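Local atomic coordinates of VgrG protein (Vibrio cholerae, PDB entry 4DTH), a protein that cross-links host G-actin, probably covalently, through its actin cross-linking domain, a toxin module that binds ATP and magnesium ions. Residues V36-N41 with I144-H149; D63-S68 with Q85-E90; S125-L130 with V150-N155. All coordinates share one frame; numbering follows the deposited sequence.

Contact 1 of 3, residues V36-N41 with I144-H149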
loop_
_atom_site.group_PDB
_atom_site.type_symbol
_atom_site.label_atom_id
_atom_site.label_comp_id
_atom_site.label_asym_id
_atom_site.label_seq_id
_atom_site.Cartn_x
_atom_site.Cartn_y
_atom_site.Cartn_z
ATOM N N VAL A 36 6.477 4.745 19.009
ATOM C CA VAL A 36 6.653 6.184 18.867
ATOM C C VAL A 36 5.432 6.808 19.553
ATOM O O VAL A 36 4.314 6.301 19.406
ATOM C CB VAL A 36 6.831 6.697 17.405
ATOM C CG1 VAL A 36 5.614 6.388 16.526
ATOM C CG2 VAL A 36 7.150 8.200 17.376
ATOM N N ALA A 37 5.642 7.869 20.321
ATOM C CA ALA A 37 4.524 8.594 20.919
ATOM C C ALA A 37 4.564 9.995 20.339
ATOM O O ALA A 37 5.646 10.563 20.145
ATOM C CB ALA A 37 4.622 8.616 22.423
ATOM N N MET A 38 3.398 10.503 19.945
ATOM C CA MET A 38 3.276 11.805 19.299
ATOM C C MET A 38 1.978 12.490 19.726
ATOM O O MET A 38 1.064 11.776 20.153
ATOM C CB MET A 38 3.245 11.613 17.775
ATOM C CG MET A 38 4.602 11.627 17.149
ATOM S SD MET A 38 4.520 11.727 15.350
ATOM C CE MET A 38 4.273 10.100 14.979
ATOM N N PRO A 39 1.826 13.834 19.550
ATOM C CA PRO A 39 0.525 14.466 19.850
ATOM C C PRO A 39 -0.606 13.822 19.048
ATOM O O PRO A 39 -0.367 13.289 17.965
ATOM C CB PRO A 39 0.716 15.916 19.386
ATOM C CG PRO A 39 2.185 16.150 19.438
ATOM C CD PRO A 39 2.800 14.832 19.050
ATOM N N ALA A 40 -1.832 13.868 19.570
ATOM C CA ALA A 40 -3.003 13.335 18.867
ATOM C C ALA A 40 -3.194 14.097 17.550
ATOM O O ALA A 40 -2.848 15.281 17.470
ATOM C CB ALA A 40 -4.238 13.482 19.738
ATOM N N ASN A 41 -3.692 13.403 16.510
ATOM C CA ASN A 41 -3.942 13.959 15.173
ATOM C C ASN A 41 -2.660 14.493 14.468
ATOM O O ASN A 41 -2.739 15.348 13.580
ATOM C CB ASN A 41 -5.127 14.974 15.197
ATOM C CG ASN A 41 -5.769 15.290 13.859
ATOM O OD1 ASN A 41 -6.161 16.433 13.595
ATOM N ND2 ASN A 41 -5.892 14.301 12.981
ATOM N N ILE A 144 14.817 14.493 10.725
ATOM C CA ILE A 144 13.616 14.521 11.567
ATOM C C ILE A 144 12.706 15.643 11.083
ATOM O O ILE A 144 13.102 16.809 11.107
ATOM C CB ILE A 144 13.962 14.640 13.091
ATOM C CG1 ILE A 144 14.786 13.423 13.597
ATOM C CG2 ILE A 144 12.702 14.892 13.955
ATOM C CD1 ILE A 144 14.106 12.028 13.428
ATOM N N THR A 145 11.493 15.294 10.655
ATOM C CA THR A 145 10.527 16.275 10.139
ATOM C C THR A 145 9.498 16.688 11.174
ATOM O O THR A 145 8.913 17.765 11.055
ATOM C CB THR A 145 9.950 15.823 8.813
ATOM O OG1 THR A 145 9.275 14.590 9.023
ATOM C CG2 THR A 145 11.031 15.678 7.741
ATOM N N ASN A 146 9.302 15.852 12.208
ATOM C CA ASN A 146 8.441 16.185 13.334
ATOM C C ASN A 146 9.198 15.868 14.623
ATOM O O ASN A 146 9.260 14.711 15.046
ATOM C CB ASN A 146 7.071 15.501 13.281
ATOM C CG ASN A 146 6.113 16.002 14.343
ATOM O OD1 ASN A 146 6.446 16.846 15.185
ATOM N ND2 ASN A 146 4.894 15.501 14.331
ATOM N N ALA A 147 9.797 16.908 15.226
ATOM C CA ALA A 147 10.559 16.783 16.467
ATOM C C ALA A 147 9.655 16.506 17.673
ATOM O O ALA A 147 10.154 16.080 18.715
ATOM C CB ALA A 147 11.393 18.036 16.700
ATOM N N LYS A 148 8.337 16.740 17.532
ATOM C CA LYS A 148 7.349 16.508 18.581
ATOM C C LYS A 148 6.978 15.021 18.628
ATOM O O LYS A 148 5.874 14.621 18.259
ATOM C CB LYS A 148 6.113 17.413 18.393
ATOM C CG LYS A 148 5.792 18.248 19.624
ATOM C CD LYS A 148 4.699 19.277 19.351
ATOM C CE LYS A 148 4.205 19.914 20.626
ATOM N NZ LYS A 148 3.181 19.071 21.278
ATOM N N HIS A 149 7.946 14.199 19.048
ATOM C CA HIS A 149 7.798 12.753 19.198
ATOM C C HIS A 149 8.781 12.236 20.231
ATOM O O HIS A 149 9.742 12.928 20.576
ATOM C CB HIS A 149 8.017 12.010 17.846
ATOM C CG HIS A 149 9.462 11.821 17.475
ATOM N ND1 HIS A 149 10.150 12.771 16.740
ATOM C CD2 HIS A 149 10.311 10.805 17.776
ATOM C CE1 HIS A 149 11.384 12.308 16.614
ATOM N NE2 HIS A 149 11.527 11.127 17.221
#

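Contact 2 of 3, residues D63-S68 with Q85-E90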
loop_
_atom_site.group_PDB
_atom_site.type_symbol
_atom_site.label_atom_id
_atom_site.label_comp_id
_atom_site.label_asym_id
_atom_site.label_seq_id
_atom_site.Cartn_x
_atom_site.Cartn_y
_atom_site.Cartn_z
ATOM N N ASP A 63 2.208 3.880 12.860
ATOM C CA ASP A 63 1.359 2.916 12.172
ATOM C C ASP A 63 0.128 2.546 13.004
ATOM O O ASP A 63 -0.887 3.237 12.908
ATOM C CB ASP A 63 2.214 1.694 11.760
ATOM C CG ASP A 63 1.551 0.593 10.944
ATOM O OD1 ASP A 63 0.459 0.836 10.377
ATOM O OD2 ASP A 63 2.140 -0.502 10.851
ATOM N N MET A 64 0.218 1.483 13.821
ATOM C CA MET A 64 -0.907 0.997 14.617
ATOM C C MET A 64 -1.017 1.743 15.928
ATOM O O MET A 64 -0.063 1.731 16.708
ATOM C CB MET A 64 -0.784 -0.514 14.897
ATOM C CG MET A 64 -0.600 -1.349 13.662
ATOM S SD MET A 64 -1.981 -1.194 12.519
ATOM C CE MET A 64 -1.392 -2.232 11.189
ATOM N N ASN A 65 -2.201 2.331 16.202
ATOM C CA ASN A 65 -2.442 3.027 17.461
ATOM C C ASN A 65 -2.446 2.014 18.619
ATOM O O ASN A 65 -3.239 1.064 18.607
ATOM C CB ASN A 65 -3.763 3.820 17.421
ATOM C CG ASN A 65 -4.039 4.583 18.703
ATOM O OD1 ASN A 65 -4.249 4.001 19.770
ATOM N ND2 ASN A 65 -4.026 5.902 18.637
ATOM N N GLN A 66 -1.565 2.231 19.621
ATOM C CA GLN A 66 -1.434 1.353 20.796
ATOM C C GLN A 66 -1.934 2.008 22.097
ATOM O O GLN A 66 -1.547 1.576 23.190
ATOM C CB GLN A 66 0.010 0.844 20.965
ATOM C CG GLN A 66 0.637 0.172 19.737
ATOM C CD GLN A 66 0.277 -1.293 19.609
ATOM O OE1 GLN A 66 -0.624 -1.666 18.852
ATOM N NE2 GLN A 66 1.012 -2.164 20.291
ATOM N N GLY A 67 -2.773 3.035 21.970
ATOM C CA GLY A 67 -3.338 3.733 23.118
ATOM C C GLY A 67 -2.651 5.031 23.489
ATOM O O GLY A 67 -1.603 5.366 22.934
ATOM N N SER A 68 -3.249 5.775 24.426
ATOM C CA SER A 68 -2.713 7.055 24.886
ATOM C C SER A 68 -1.364 6.883 25.578
ATOM O O SER A 68 -1.108 5.860 26.215
ATOM C CB SER A 68 -3.715 7.769 25.787
ATOM O OG SER A 68 -4.851 8.153 25.024
ATOM N N GLN A 85 -0.518 10.134 21.770
ATOM C CA GLN A 85 -0.874 8.750 21.456
ATOM C C GLN A 85 0.356 7.935 21.120
ATOM O O GLN A 85 1.303 8.476 20.540
ATOM C CB GLN A 85 -1.825 8.715 20.244
ATOM C CG GLN A 85 -3.152 9.470 20.454
ATOM C CD GLN A 85 -4.030 8.783 21.460
ATOM O OE1 GLN A 85 -4.401 7.624 21.285
ATOM N NE2 GLN A 85 -4.380 9.480 22.532
ATOM N N THR A 86 0.341 6.643 21.457
ATOM C CA THR A 86 1.430 5.718 21.151
ATOM C C THR A 86 1.073 4.929 19.887
ATOM O O THR A 86 -0.094 4.564 19.698
ATOM C CB THR A 86 1.684 4.814 22.362
ATOM O OG1 THR A 86 2.144 5.598 23.463
ATOM C CG2 THR A 86 2.667 3.734 22.087
ATOM N N HIS A 87 2.066 4.679 19.021
ATOM C CA HIS A 87 1.879 3.910 17.795
ATOM C C HIS A 87 3.065 3.018 17.567
ATOM O O HIS A 87 4.169 3.343 18.003
ATOM C CB HIS A 87 1.722 4.841 16.575
ATOM C CG HIS A 87 0.573 5.806 16.650
ATOM N ND1 HIS A 87 -0.607 5.571 15.975
ATOM C CD2 HIS A 87 0.489 7.008 17.264
ATOM C CE1 HIS A 87 -1.382 6.613 16.231
ATOM N NE2 HIS A 87 -0.769 7.497 17.005
ATOM N N THR A 88 2.875 1.949 16.800
ATOM C CA THR A 88 4.005 1.145 16.349
ATOM C C THR A 88 4.708 2.006 15.267
ATOM O O THR A 88 4.114 2.958 14.746
ATOM C CB THR A 88 3.549 -0.208 15.783
ATOM O OG1 THR A 88 2.655 0.014 14.689
ATOM C CG2 THR A 88 2.887 -1.092 16.840
ATOM N N VAL A 89 5.959 1.689 14.968
ATOM C CA VAL A 89 6.742 2.392 13.960
ATOM C C VAL A 89 6.800 1.529 12.712
ATOM O O VAL A 89 7.127 0.340 12.779
ATOM C CB VAL A 89 8.159 2.770 14.457
ATOM C CG1 VAL A 89 9.048 3.247 13.307
ATOM C CG2 VAL A 89 8.097 3.825 15.556
ATOM N N GLU A 90 6.502 2.138 11.563
ATOM C CA GLU A 90 6.585 1.445 10.293
ATOM C C GLU A 90 7.548 2.185 9.371
ATOM O O GLU A 90 7.421 3.401 9.187
ATOM C CB GLU A 90 5.202 1.315 9.657
ATOM C CG GLU A 90 5.216 0.531 8.352
ATOM C CD GLU A 90 3.862 0.467 7.684
ATOM O OE1 GLU A 90 3.211 1.530 7.561
ATOM O OE2 GLU A 90 3.463 -0.639 7.259
HETATM O O HOH W 1 0.602 -0.022 7.382
#

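Contact 3 of 3, residues S125-L130 with V150-N155. With SO4 (sulfate ion), chain G.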
loop_
_atom_site.group_PDB
_atom_site.type_symbol
_atom_site.label_atom_id
_atom_site.label_comp_id
_atom_site.label_asym_id
_atom_site.label_seq_id
_atom_site.Cartn_x
_atom_site.Cartn_y
_atom_site.Cartn_z
ATOM N N SER A 125 18.620 6.448 25.583
ATOM C CA SER A 125 17.812 7.634 25.386
ATOM C C SER A 125 16.335 7.259 25.366
ATOM O O SER A 125 15.578 7.810 24.582
ATOM C CB SER A 125 18.227 8.344 24.100
ATOM O OG SER A 125 19.561 8.809 24.224
ATOM N N ASN A 126 15.927 6.303 26.223
ATOM C CA ASN A 126 14.529 5.866 26.253
ATOM C C ASN A 126 13.586 7.036 26.552
ATOM O O ASN A 126 13.907 7.880 27.395
ATOM C CB ASN A 126 14.325 4.715 27.239
ATOM C CG ASN A 126 13.179 3.811 26.834
ATOM O OD1 ASN A 126 12.915 3.592 25.646
ATOM N ND2 ASN A 126 12.502 3.239 27.816
ATOM N N HIS A 127 12.457 7.108 25.815
ATOM C CA HIS A 127 11.446 8.179 25.939
ATOM C C HIS A 127 11.946 9.551 25.472
ATOM O O HIS A 127 11.487 10.580 25.960
ATOM C CB HIS A 127 10.815 8.228 27.340
ATOM C CG HIS A 127 9.973 7.034 27.663
ATOM N ND1 HIS A 127 8.617 7.016 27.388
ATOM C CD2 HIS A 127 10.311 5.875 28.274
ATOM C CE1 HIS A 127 8.178 5.845 27.818
ATOM N NE2 HIS A 127 9.156 5.127 28.369
ATOM N N GLN A 128 12.869 9.543 24.500
ATOM C CA GLN A 128 13.392 10.770 23.909
ATOM C C GLN A 128 13.202 10.730 22.399
ATOM O O GLN A 128 13.180 9.634 21.809
ATOM C CB GLN A 128 14.886 10.929 24.204
ATOM C CG GLN A 128 15.186 11.310 25.629
ATOM C CD GLN A 128 16.646 11.117 25.842
ATOM O OE1 GLN A 128 17.499 11.627 25.142
ATOM N NE2 GLN A 128 16.969 10.267 26.734
ATOM N N PRO A 129 13.122 11.916 21.733
ATOM C CA PRO A 129 12.997 11.877 20.273
ATOM C C PRO A 129 14.288 11.378 19.646
ATOM O O PRO A 129 15.372 11.504 20.238
ATOM C CB PRO A 129 12.777 13.342 19.876
ATOM C CG PRO A 129 13.250 14.147 21.010
ATOM C CD PRO A 129 13.169 13.312 22.244
ATOM N N LEU A 130 14.168 10.828 18.439
ATOM C CA LEU A 130 15.294 10.420 17.613
ATOM C C LEU A 130 15.964 11.717 17.168
ATOM O O LEU A 130 15.263 12.703 16.905
ATOM C CB LEU A 130 14.756 9.732 16.344
ATOM C CG LEU A 130 15.013 8.258 16.091
ATOM C CD1 LEU A 130 14.962 7.982 14.597
ATOM C CD2 LEU A 130 16.367 7.795 16.609
ATOM N N VAL A 150 8.550 11.011 20.712
ATOM C CA VAL A 150 9.483 10.283 21.571
ATOM C C VAL A 150 9.503 8.833 21.109
ATOM O O VAL A 150 8.497 8.329 20.596
ATOM C CB VAL A 150 9.245 10.398 23.111
ATOM C CG1 VAL A 150 9.440 11.823 23.612
ATOM C CG2 VAL A 150 7.884 9.842 23.539
ATOM N N ILE A 151 10.641 8.167 21.298
ATOM C CA ILE A 151 10.791 6.744 20.985
ATOM C C ILE A 151 10.937 6.042 22.329
ATOM O O ILE A 151 11.772 6.452 23.143
ATOM C CB ILE A 151 12.025 6.482 20.063
ATOM C CG1 ILE A 151 11.900 7.213 18.700
ATOM C CG2 ILE A 151 12.286 4.959 19.891
ATOM C CD1 ILE A 151 10.714 6.735 17.773
ATOM N N ALA A 152 10.161 4.975 22.548
ATOM C CA ALA A 152 10.216 4.225 23.799
ATOM C C ALA A 152 10.181 2.728 23.569
ATOM O O ALA A 152 9.473 2.250 22.685
ATOM C CB ALA A 152 9.090 4.642 24.726
ATOM N N ALA A 153 10.940 1.988 24.383
ATOM C CA ALA A 153 11.035 0.529 24.320
ATOM C C ALA A 153 9.713 -0.146 24.625
ATOM O O ALA A 153 8.907 0.379 25.400
ATOM C CB ALA A 153 12.067 0.052 25.317
ATOM N N GLY A 154 9.517 -1.315 24.021
ATOM C CA GLY A 154 8.330 -2.131 24.231
ATOM C C GLY A 154 7.061 -1.394 23.873
ATOM O O GLY A 154 6.954 -0.843 22.774
ATOM N N ASN A 155 6.116 -1.341 24.815
ATOM C CA ASN A 155 4.866 -0.633 24.575
ATOM C C ASN A 155 4.871 0.813 25.129
ATOM O O ASN A 155 3.852 1.499 25.087
ATOM C CB ASN A 155 3.657 -1.488 25.009
ATOM C CG ASN A 155 3.493 -2.720 24.133
ATOM O OD1 ASN A 155 3.272 -2.631 22.915
ATOM N ND2 ASN A 155 3.636 -3.898 24.723
HETATM S S SO4 G . 6.227 -1.710 28.304
HETATM O O1 SO4 G . 6.070 -2.376 29.611
HETATM O O2 SO4 G . 6.651 -2.721 27.304
HETATM O O3 SO4 G . 4.940 -1.119 27.907
HETATM O O4 SO4 G . 7.227 -0.626 28.428
HETATM O O HOH W 2 9.812 1.979 27.411
#

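Contact 1 of 3, residues V36-N41 with I144-H149
M38 and P39, at the point where strand 34-38 runs out into a loop, pack against K148 and H149 at the end of the connection between strands 140-144 and 150-153. This is a strand-end against loop contact in the actin cross-linking domain, held by van der Waals touches without a hydrogen bond between the two segments. An Asx turn shapes the loop: N146 OD1 accepts from K148 N at 3.0 Å, and K148 is the centre of an inverse gamma turn. Asparagine suits this place because its short amide can reach back to a backbone N-H two residues on. The imidazole of H149 is steadied from both ends. Its ND1 donates to N146 O at 2.7 Å, the acceptor tilted some way out of the ring plane, while NE2 pairs with the backbone of L130. CG stands between the backbone N and the carbonyl carbon (chi1 80°), and the ring edge faces N146 C and I144 CG2 of its own loop. On the strand side, H149 CB lies 3.5 Å from M38 CG. V36 CG2 reaches the same CB at 3.9 Å, the valine and histidine side chains crossing at about a right angle; F46 of strand 45-51 touches V36, M38 and the H149 ring. The flexible M38 chain bends at chi3, and its SD lies 3.9 Å from N146 ND2. H149 CA makes a CA-H...O contact with A37 O at 3.2 Å. P39, which has no N-H to offer as a strand donor, follows the last strand residue and points its ring toward K148, whose CD and NZ pass by P39 CG. K148 O, buried and with no hydrogen-bonding partner in the model, lies 3.2 Å from P39 CD.

Contact 2 of 3, residues D63-S68 with Q85-E90
Strands 65-68 and 85-90 run antiparallel, with axes 4.4 Å apart at closest approach and 159° between their directions; N65 with H87 and S68 with Q85 are non-hydrogen-bonded pairs, and a one-residue shift between them makes a beta bulge. Backbone bonds link T88 N to M64 O, Q66 N to T86 O and T86 N to G67 O. The bulge holds an Asx turn, N65 OD1 accepting from G67 N, and G67 has a positive phi at which a CB would be jammed against the carbonyl O of Q66. The other end of the N65 amide crosses the strands: ND2 donates almost straight (176°) to a lone pair of Q85 OE1 at 3.2 Å, the two amides nearly coplanar. Q85 is bent at chi2, and its NE2 donates to S68 OG at 2.9 Å, so one glutamine head uses both its polar atoms. N65 ND2 also lies 3.6 Å from H87 CE1, the amide steeply inclined to the ring. T88 OG1, between the backbone N and the carbonyl carbon (chi1 59°), accepts from M64 N at 3.0 Å and is also bonded to E30, while its CG2 rests against the Q66 chain. Beyond it the carboxylates of D63 and E90 stack, with D63 OD2 and E90 OE2 3.8 Å apart and E30 adding a third acid nearby. Water 1 can donate to D63 OD1 and E90 OE2, though acceptors around it outnumber its protons; the magnesium ion at E90 probably offsets part of the repulsion. This bulged antiparallel pair supplies one ligand, E90, to the magnesium site that E28 completes beside ATP.

Contact 3 of 3, residues S125-L130 with V150-N155
A type II beta turn from S125 to Q128, just after helix 101-124, meets strand 150-153 through a G1 beta bulge in which H127 and Q128 both face I151. H127 N donates to I151 O at 2.8 Å and I151 N to Q128 O at 3.0 Å. H127 carries the positive phi, 68°, of the first bulge position. Its ring turns one face to A152: the methyl CB sits over the ring centre, 3.5 Å from the centroid and 14° off the normal, a CH-pi contact that a side chain as small as alanine can make without pushing the chains apart. ND1 and NE2 are held by Y69 OH and S158 O, which fix the ring's rotation. From within the turn, the N126 side chain adds a bond to the strand. CG stands anti to the backbone N (chi1 -151°), and OD1 accepts the A153 N-H on a lone pair at 2.8 Å; ND2 bonds to A159 O and to water 2, which donates in turn to A153 O. Apolar contacts complete the other end, L130 CG meeting I151 CG1 at 4.2 Å and P129 CD approaching V150 CG1. Past the strand, N155 N donates to a sulfate, probably from the crystallisation liquor. The contact thus associates a G1 bulge with a type II turn, here with histidine in the positive-phi position that glycine usually takes.

Strand 34-38 lies between the other elements: it pairs with strand 85-97 of contact 2 through V36 and M38, and with strand 150-153 of contact 3 through A37. H149 of contact 1 also bonds L130 of contact 3, so the loop and turn are tied together. Contact 3 is the most buried, and backbone bonds, an asparagine amide bond and a CH-pi contact share the work; contact 1 is partly buried and relies on van der Waals touches, its lysine exposed. Contact 2 buries the largest area and is the most polar, with amides at its exposed bulge and acids at its magnesium end. Of the three, only contact 2 contributes a metal ligand; the V36 side chain of contact 1 is about 13 Å from a magnesium ion.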